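Local atomic coordinates of deoxyhypusine synthase, putative (Entamoeba histolytica, PDB entry 7L9R), a protein that probably catalyses NAD-dependent formation of deoxyhypusine, transferring the aminobutyl group of spermidine to a lysine of the eIF5A precursor. Residues B[172-177]-B[240-245]; B[164-169]-B[224-229]. All coordinates share one frame; numbering follows the deposited sequence.

Contact 1 of 2, residues B[172-177]-B[240-245]; sequences EFILDI and VRLMVD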
ATOM      1  N   GLU B 172     -22.587  10.756 -32.219  1.00 67.16           N
ATOM      2  CA  GLU B 172     -23.778  10.524 -33.027  1.00 75.53           C
ATOM      3  C   GLU B 172     -24.935  10.039 -32.165  1.00 72.62           C
ATOM      4  O   GLU B 172     -26.085  10.445 -32.371  1.00 71.00           O
ATOM      5  CB  GLU B 172     -23.469   9.528 -34.146  1.00 71.41           C
ATOM      6  CG  GLU B 172     -22.479  10.052 -35.174  1.00 73.27           C
ATOM      7  CD  GLU B 172     -22.247   9.077 -36.306  1.00 95.95           C
ATOM      8  OE1 GLU B 172     -23.221   8.415 -36.729  1.00103.75           O
ATOM      9  OE2 GLU B 172     -21.092   8.972 -36.775  1.00101.56           O
ATOM     10  N   PHE B 173     -24.641   9.197 -31.172  1.00 67.97           N
ATOM     11  CA  PHE B 173     -25.673   8.752 -30.243  1.00 66.34           C
ATOM     12  C   PHE B 173     -26.238   9.920 -29.442  1.00 64.40           C
ATOM     13  O   PHE B 173     -27.457  10.036 -29.277  1.00 72.32           O
ATOM     14  CB  PHE B 173     -25.097   7.673 -29.324  1.00 57.56           C
ATOM     15  CG  PHE B 173     -25.924   7.398 -28.099  1.00 56.94           C
ATOM     16  CD1 PHE B 173     -27.067   6.617 -28.171  1.00 63.93           C
ATOM     17  CD2 PHE B 173     -25.522   7.878 -26.861  1.00 54.64           C
ATOM     18  CE1 PHE B 173     -27.819   6.348 -27.033  1.00 60.55           C
ATOM     19  CE2 PHE B 173     -26.265   7.617 -25.720  1.00 51.20           C
ATOM     20  CZ  PHE B 173     -27.411   6.848 -25.804  1.00 57.89           C
ATOM     21  N   ILE B 174     -25.369  10.800 -28.945  1.00 65.26           N
ATOM     22  CA  ILE B 174     -25.837  11.944 -28.169  1.00 69.72           C
ATOM     23  C   ILE B 174     -26.712  12.844 -29.032  1.00 78.32           C
ATOM     24  O   ILE B 174     -27.760  13.331 -28.591  1.00 88.08           O
ATOM     25  CB  ILE B 174     -24.638  12.704 -27.573  1.00 66.99           C
ATOM     26  CG1 ILE B 174     -23.953  11.846 -26.512  1.00 64.06           C
ATOM     27  CG2 ILE B 174     -25.098  14.022 -26.957  1.00 73.88           C
ATOM     28  CD1 ILE B 174     -22.585  12.347 -26.096  1.00 59.98           C
ATOM     29  N   LEU B 175     -26.294  13.081 -30.276  1.00 82.14           N
ATOM     30  CA  LEU B 175     -27.073  13.926 -31.174  1.00 87.76           C
ATOM     31  C   LEU B 175     -28.381  13.262 -31.593  1.00 95.96           C
ATOM     32  O   LEU B 175     -29.385  13.954 -31.799  1.00102.04           O
ATOM     33  CB  LEU B 175     -26.243  14.285 -32.405  1.00 88.15           C
ATOM     34  CG  LEU B 175     -25.035  15.184 -32.158  1.00 89.23           C
ATOM     35  CD1 LEU B 175     -24.190  15.292 -33.422  1.00 89.89           C
ATOM     36  CD2 LEU B 175     -25.479  16.555 -31.674  1.00 91.83           C
ATOM     37  N   ASP B 176     -28.392  11.932 -31.739  1.00 87.42           N
ATOM     38  CA  ASP B 176     -29.630  11.245 -32.102  1.00 86.57           C
ATOM     39  C   ASP B 176     -30.675  11.376 -31.005  1.00 94.70           C
ATOM     40  O   ASP B 176     -31.874  11.464 -31.294  1.00104.77           O
ATOM     41  CB  ASP B 176     -29.373   9.773 -32.425  1.00 83.09           C
ATOM     42  CG  ASP B 176     -28.999   9.555 -33.879  1.00 97.60           C
ATOM     43  OD1 ASP B 176     -28.730  10.551 -34.584  1.00106.33           O
ATOM     44  OD2 ASP B 176     -28.997   8.389 -34.327  1.00 97.01           O
ATOM     45  N   ILE B 177     -30.248  11.358 -29.739  1.00 80.99           N
ATOM     46  CA  ILE B 177     -31.210  11.517 -28.653  1.00 91.32           C
ATOM     47  C   ILE B 177     -31.899  12.867 -28.754  1.00102.45           C
ATOM     48  O   ILE B 177     -33.121  12.976 -28.585  1.00109.49           O
ATOM     49  CB  ILE B 177     -30.511  11.372 -27.290  1.00 87.73           C
ATOM     50  CG1 ILE B 177     -30.034   9.945 -27.058  1.00 75.68           C
ATOM     51  CG2 ILE B 177     -31.423  11.856 -26.173  1.00 81.52           C
ATOM     52  CD1 ILE B 177     -29.273   9.807 -25.780  1.00 73.59           C
ATOM     53  N   VAL B 240     -25.368  21.520 -26.079  1.00130.18           N
ATOM     54  CA  VAL B 240     -25.813  20.179 -25.717  1.00117.29           C
ATOM     55  C   VAL B 240     -26.964  20.317 -24.731  1.00111.02           C
ATOM     56  O   VAL B 240     -26.806  20.899 -23.651  1.00107.80           O
ATOM     57  CB  VAL B 240     -24.664  19.347 -25.126  1.00112.45           C
ATOM     58  CG1 VAL B 240     -25.208  18.163 -24.336  1.00 96.34           C
ATOM     59  CG2 VAL B 240     -23.749  18.852 -26.235  1.00105.08           C
ATOM     60  N   ARG B 241     -28.118  19.765 -25.094  1.00105.28           N
ATOM     61  CA  ARG B 241     -29.319  19.830 -24.275  1.00103.59           C
ATOM     62  C   ARG B 241     -29.573  18.556 -23.479  1.00 92.89           C
ATOM     63  O   ARG B 241     -30.543  18.500 -22.718  1.00 90.24           O
ATOM     64  CB  ARG B 241     -30.521  20.166 -25.159  1.00110.66           C
ATOM     65  CG  ARG B 241     -30.360  21.508 -25.859  1.00109.60           C
ATOM     66  CD  ARG B 241     -31.471  21.772 -26.848  1.00109.74           C
ATOM     67  NE  ARG B 241     -31.163  21.225 -28.163  1.00108.77           N
ATOM     68  CZ  ARG B 241     -31.625  20.071 -28.622  1.00118.59           C
ATOM     69  NH1 ARG B 241     -32.405  19.297 -27.886  1.00122.96           N
ATOM     70  NH2 ARG B 241     -31.296  19.683 -29.852  1.00121.15           N
ATOM     71  N   LEU B 242     -28.743  17.533 -23.654  1.00 83.36           N
ATOM     72  CA  LEU B 242     -28.864  16.322 -22.857  1.00 71.20           C
ATOM     73  C   LEU B 242     -28.685  16.642 -21.377  1.00 74.86           C
ATOM     74  O   LEU B 242     -27.805  17.418 -20.992  1.00 80.84           O
ATOM     75  CB  LEU B 242     -27.828  15.292 -23.306  1.00 64.18           C
ATOM     76  CG  LEU B 242     -27.773  13.970 -22.544  1.00 67.29           C
ATOM     77  CD1 LEU B 242     -29.046  13.165 -22.752  1.00 68.23           C
ATOM     78  CD2 LEU B 242     -26.550  13.166 -22.972  1.00 68.90           C
ATOM     79  N   MET B 243     -29.532  16.043 -20.547  1.00 72.09           N
ATOM     80  CA  MET B 243     -29.441  16.154 -19.100  1.00 57.23           C
ATOM     81  C   MET B 243     -29.329  14.755 -18.508  1.00 68.93           C
ATOM     82  O   MET B 243     -29.902  13.796 -19.034  1.00 64.15           O
ATOM     83  CB  MET B 243     -30.653  16.893 -18.547  1.00 63.68           C
ATOM     84  CG  MET B 243     -30.743  18.307 -19.080  1.00 69.74           C
ATOM     85  SD  MET B 243     -32.167  19.251 -18.519  1.00 87.28           S
ATOM     86  CE  MET B 243     -33.461  18.024 -18.645  1.00 90.89           C
ATOM     87  N   VAL B 244     -28.577  14.634 -17.417  1.00 60.72           N
ATOM     88  CA  VAL B 244     -28.322  13.341 -16.791  1.00 49.97           C
ATOM     89  C   VAL B 244     -28.725  13.430 -15.327  1.00 59.89           C
ATOM     90  O   VAL B 244     -28.093  14.152 -14.545  1.00 63.79           O
ATOM     91  CB  VAL B 244     -26.857  12.900 -16.926  1.00 55.45           C
ATOM     92  CG1 VAL B 244     -26.613  11.624 -16.134  1.00 48.01           C
ATOM     93  CG2 VAL B 244     -26.493  12.671 -18.389  1.00 48.13           C
ATOM     94  N   ASP B 245     -29.781  12.708 -14.959  1.00 54.43           N
ATOM     95  CA  ASP B 245     -30.253  12.655 -13.585  1.00 51.14           C
ATOM     96  C   ASP B 245     -29.671  11.445 -12.868  1.00 60.43           C
ATOM     97  O   ASP B 245     -29.595  10.348 -13.430  1.00 54.76           O
ATOM     98  CB  ASP B 245     -31.776  12.590 -13.517  1.00 53.66           C
ATOM     99  CG  ASP B 245     -32.278  12.307 -12.111  1.00 65.83           C
ATOM    100  OD1 ASP B 245     -31.812  12.982 -11.164  1.00 63.24           O
ATOM    101  OD2 ASP B 245     -33.113  11.393 -11.944  1.00 65.15           O
TER

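Contact 2 of 2, residues B[164-169]-B[224-229]; sequences EKTKQW and DGLFGT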
ATOM      1  N   GLU B 164     -11.013   8.022 -31.778  1.00 62.68           N
ATOM      2  CA  GLU B 164     -11.819   8.916 -32.598  0.55 67.23           C
ATOM      3  C   GLU B 164     -13.073   8.219 -33.109  1.00 64.60           C
ATOM      4  O   GLU B 164     -14.159   8.811 -33.107  1.00 64.17           O
ATOM      5  CB  GLU B 164     -10.987   9.469 -33.754  0.55 71.85           C
ATOM      6  CG  GLU B 164     -11.618  10.674 -34.441  0.55 73.10           C
ATOM      7  CD  GLU B 164     -11.992  11.786 -33.465  0.55 80.48           C
ATOM      8  OE1 GLU B 164     -11.273  11.979 -32.456  0.55 79.74           O
ATOM      9  OE2 GLU B 164     -13.014  12.466 -33.707  0.55 76.14           O
ATOM     10  N   LYS B 165     -12.949   6.961 -33.549  1.00 64.58           N
ATOM     11  CA  LYS B 165     -14.131   6.207 -33.959  1.00 64.75           C
ATOM     12  C   LYS B 165     -15.108   6.054 -32.799  1.00 64.31           C
ATOM     13  O   LYS B 165     -16.326   6.187 -32.973  1.00 56.30           O
ATOM     14  CB  LYS B 165     -13.725   4.837 -34.509  1.00 56.67           C
ATOM     15  N   THR B 166     -14.591   5.792 -31.600  1.00 60.28           N
ATOM     16  CA  THR B 166     -15.465   5.668 -30.442  1.00 55.66           C
ATOM     17  C   THR B 166     -16.123   7.001 -30.110  1.00 62.42           C
ATOM     18  O   THR B 166     -17.322   7.045 -29.811  1.00 61.65           O
ATOM     19  CB  THR B 166     -14.673   5.136 -29.250  1.00 58.47           C
ATOM     20  OG1 THR B 166     -14.030   3.913 -29.624  1.00 55.11           O
ATOM     21  CG2 THR B 166     -15.591   4.890 -28.051  1.00 46.62           C
ATOM     22  N   LYS B 167     -15.355   8.098 -30.161  1.00 57.05           N
ATOM     23  CA  LYS B 167     -15.918   9.418 -29.886  1.00 58.85           C
ATOM     24  C   LYS B 167     -16.978   9.792 -30.916  1.00 60.05           C
ATOM     25  O   LYS B 167     -18.014  10.374 -30.570  1.00 58.30           O
ATOM     26  CB  LYS B 167     -14.813  10.478 -29.858  1.00 60.16           C
ATOM     27  CG  LYS B 167     -13.948  10.460 -28.611  1.00 57.72           C
ATOM     28  CD  LYS B 167     -13.556  11.868 -28.191  1.00 65.97           C
ATOM     29  CE  LYS B 167     -12.239  12.295 -28.806  1.00 75.24           C
ATOM     30  NZ  LYS B 167     -11.584  13.375 -28.017  1.00 68.31           N
ATOM     31  N   GLN B 168     -16.725   9.483 -32.191  1.00 62.95           N
ATOM     32  CA  GLN B 168     -17.707   9.777 -33.230  1.00 65.57           C
ATOM     33  C   GLN B 168     -18.998   9.010 -32.984  1.00 61.27           C
ATOM     34  O   GLN B 168     -20.094   9.573 -33.085  1.00 61.43           O
ATOM     35  CB  GLN B 168     -17.137   9.441 -34.609  1.00 62.78           C
ATOM     36  N   TRP B 169     -18.885   7.728 -32.632  1.00 53.95           N
ATOM     37  CA  TRP B 169     -20.063   6.930 -32.312  1.00 59.37           C
ATOM     38  C   TRP B 169     -20.833   7.533 -31.142  1.00 57.60           C
ATOM     39  O   TRP B 169     -22.053   7.721 -31.217  1.00 61.88           O
ATOM     40  CB  TRP B 169     -19.640   5.491 -32.001  1.00 55.24           C
ATOM     41  CG  TRP B 169     -20.777   4.510 -31.918  1.00 59.80           C
ATOM     42  CD1 TRP B 169     -21.255   3.719 -32.931  1.00 55.09           C
ATOM     43  CD2 TRP B 169     -21.577   4.211 -30.766  1.00 55.22           C
ATOM     44  NE1 TRP B 169     -22.301   2.955 -32.478  1.00 55.66           N
ATOM     45  CE2 TRP B 169     -22.517   3.232 -31.153  1.00 58.44           C
ATOM     46  CE3 TRP B 169     -21.596   4.682 -29.449  1.00 51.63           C
ATOM     47  CZ2 TRP B 169     -23.463   2.713 -30.269  1.00 51.98           C
ATOM     48  CZ3 TRP B 169     -22.534   4.166 -28.572  1.00 53.14           C
ATOM     49  CH2 TRP B 169     -23.454   3.191 -28.984  1.00 57.25           C
ATOM     50  N   ASP B 224     -18.168  11.473 -16.221  1.00 47.85           N
ATOM     51  CA  ASP B 224     -16.789  11.790 -15.868  0.59 49.43           C
ATOM     52  C   ASP B 224     -15.784  11.102 -16.785  1.00 52.69           C
ATOM     53  O   ASP B 224     -14.583  11.339 -16.653  1.00 60.17           O
ATOM     54  CB  ASP B 224     -16.511  11.407 -14.405  0.59 48.71           C
ATOM     55  CG  ASP B 224     -15.152  11.894 -13.911  0.59 55.17           C
ATOM     56  OD1 ASP B 224     -14.931  13.125 -13.858  0.59 61.69           O
ATOM     57  OD2 ASP B 224     -14.303  11.043 -13.567  0.59 56.49           O
ATOM     58  N   GLY B 225     -16.245  10.259 -17.712  1.00 48.18           N
ATOM     59  CA  GLY B 225     -15.381   9.572 -18.635  1.00 48.97           C
ATOM     60  C   GLY B 225     -15.475  10.120 -20.044  1.00 50.22           C
ATOM     61  O   GLY B 225     -15.923  11.252 -20.278  1.00 46.18           O
ATOM     62  N   LEU B 226     -15.066   9.289 -21.010  1.00 48.94           N
ATOM     63  CA  LEU B 226     -15.042   9.714 -22.407  1.00 49.71           C
ATOM     64  C   LEU B 226     -16.415  10.193 -22.868  1.00 50.33           C
ATOM     65  O   LEU B 226     -16.513  11.144 -23.655  1.00 53.49           O
ATOM     66  CB  LEU B 226     -14.552   8.569 -23.291  1.00 51.53           C
ATOM     67  CG  LEU B 226     -14.306   8.904 -24.759  1.00 52.46           C
ATOM     68  CD1 LEU B 226     -13.227   9.972 -24.874  1.00 50.30           C
ATOM     69  CD2 LEU B 226     -13.927   7.648 -25.539  1.00 49.61           C
ATOM     70  N   PHE B 227     -17.487   9.565 -22.365  1.00 44.91           N
ATOM     71  CA  PHE B 227     -18.839  10.050 -22.639  1.00 52.91           C
ATOM     72  C   PHE B 227     -18.986  11.526 -22.278  1.00 48.14           C
ATOM     73  O   PHE B 227     -19.568  12.304 -23.042  1.00 48.70           O
ATOM     74  CB  PHE B 227     -19.874   9.202 -21.891  1.00 47.42           C
ATOM     75  CG  PHE B 227     -21.306   9.500 -22.271  1.00 46.54           C
ATOM     76  CD1 PHE B 227     -21.893   8.888 -23.364  1.00 55.68           C
ATOM     77  CD2 PHE B 227     -22.069  10.378 -21.522  1.00 45.80           C
ATOM     78  CE1 PHE B 227     -23.208   9.161 -23.712  1.00 55.57           C
ATOM     79  CE2 PHE B 227     -23.377  10.653 -21.863  1.00 54.97           C
ATOM     80  CZ  PHE B 227     -23.948  10.048 -22.964  1.00 48.89           C
ATOM     81  N   GLY B 228     -18.449  11.937 -21.126  1.00 52.33           N
ATOM     82  CA  GLY B 228     -18.539  13.339 -20.746  1.00 45.75           C
ATOM     83  C   GLY B 228     -17.672  14.232 -21.613  1.00 51.92           C
ATOM     84  O   GLY B 228     -18.076  15.339 -21.976  1.00 56.93           O
ATOM     85  N   THR B 229     -16.483  13.752 -21.986  1.00 55.92           N
ATOM     86  CA  THR B 229     -15.650  14.480 -22.940  1.00 59.80           C
ATOM     87  C   THR B 229     -16.403  14.758 -24.236  1.00 63.84           C
ATOM     88  O   THR B 229     -16.331  15.866 -24.780  1.00 64.85           O
ATOM     89  CB  THR B 229     -14.374  13.690 -23.238  1.00 64.01           C
ATOM     90  OG1 THR B 229     -13.687  13.405 -22.014  1.00 63.86           O
ATOM     91  CG2 THR B 229     -13.456  14.476 -24.175  1.00 63.49           C
TER

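Contact 1 of 2, residues B[172-177]-B[240-245]
Ile174 and Ile177 of helix 160-179 meet Leu242 in the loop between helices 226-237 and 247-258, in a helical region lying to one side of the Rossmann-like parallel sheet. The contact is a small, buried aliphatic cluster, burying 153 Å², both sides summed. Ile174 is the first residue of the helix to meet the loop, and its CA is 7.5 Å from CA of Leu242. Its CG2 methyl, rather than the longer CG1 branch, does the touching: with chi1 at -68° that methyl is trans to the main-chain nitrogen and lies 4.3 Å from CD2 of Leu242. Beyond this pair, Ile174 also leans on Ile231 and Leu234 of helix 226-237. One helical turn farther on, Ile177 brings its own CG2 to the other methyl of Leu242. The CG1 branch of Ile177 takes a different direction, back along its own helix, where CG1 stands 4.2 Å above one face of the Phe173 ring, offset toward the rim. A single leucine thus serves both isoleucines, one through each arm of its fork. Phe187, from another loop, packs on both Ile177 and Leu242, and the backbone hydrogen bonds of Met243 and Asp245 with Phe187 tie the two loops together. The 240-245 loop also lies at a subunit interface: Val244 N hydrogen-bonds Asp245 OD1 of the second subunit, and Asp245 OD1 bonds Val244 N of that subunit. Within the fork of Leu242, CD2 extends the chain, trans to CA, whereas CD1 bends off it and ends 4.4 Å from CG2 of Ile177.

Contact 2 of 2, residues B[164-169]-B[224-229]
Lys167 and Leu226 stand 7.5 Å apart, CA to CA, where helix 160-179 passes the first turn of helix 226-237, a turn that has Gly225 as N-cap and closes with the bond from Thr229 N to Gly225 O. Leu226 carries this helix-helix packing. Its CG is trans to the backbone nitrogen (chi1 -173°), which sends both methyls toward the other helix. CD1 meets the methylenes of Lys167, lying 3.8 Å from CD of that lysine and equally close to its CG; the two side chains cross at about a right angle. CD2 turns to Thr166, whose CG2 methyl is 4.1 Å away. OG1 of Thr166 hydrogen-bonds Leu162 O, one turn back in its own helix, and it is the methyl that meets Leu226. Lys167 is bent at chi2 and chi3, and this carries its chain past Leu226 until NZ lies 4.4 Å from the CG2 methyl of Thr229. The ammonium group finds its salt-bridge partner, Glu233, one turn farther along helix 226-237. Helix 124-130 adds Met130 against Thr166, and Glu126 OE2 accepts a bond from Phe227 N. Lys167 therefore joins the two helices in two ways, its aliphatic stem packing on Leu226 and its charged end paired with a carboxylate farther along helix 226-237.

In the fold
Contacts 1 and 2 lie 12 Å apart, centre to centre, with their touching residues about two turns apart or more along helix 160-179, and their segments alternate along the chain. Phe227, the neighbour of Leu226, fills the ground between them: its CE1 is 3.9 Å from Ile174 CG1 and 4.0 Å from Phe173 CE2, while its CZ lies 4.1 Å from Leu242 CD2. Apolar packing is thus continuous from Phe227 to Phe173, Ile174 and Leu242, whereas Lys167 and Thr229 form a more polar margin. The centres are about 21 Å (contact 2) and 24 Å (contact 1) from the centre of the chain; both contacts are structural packing, with contact 1 continuing into the subunit interface.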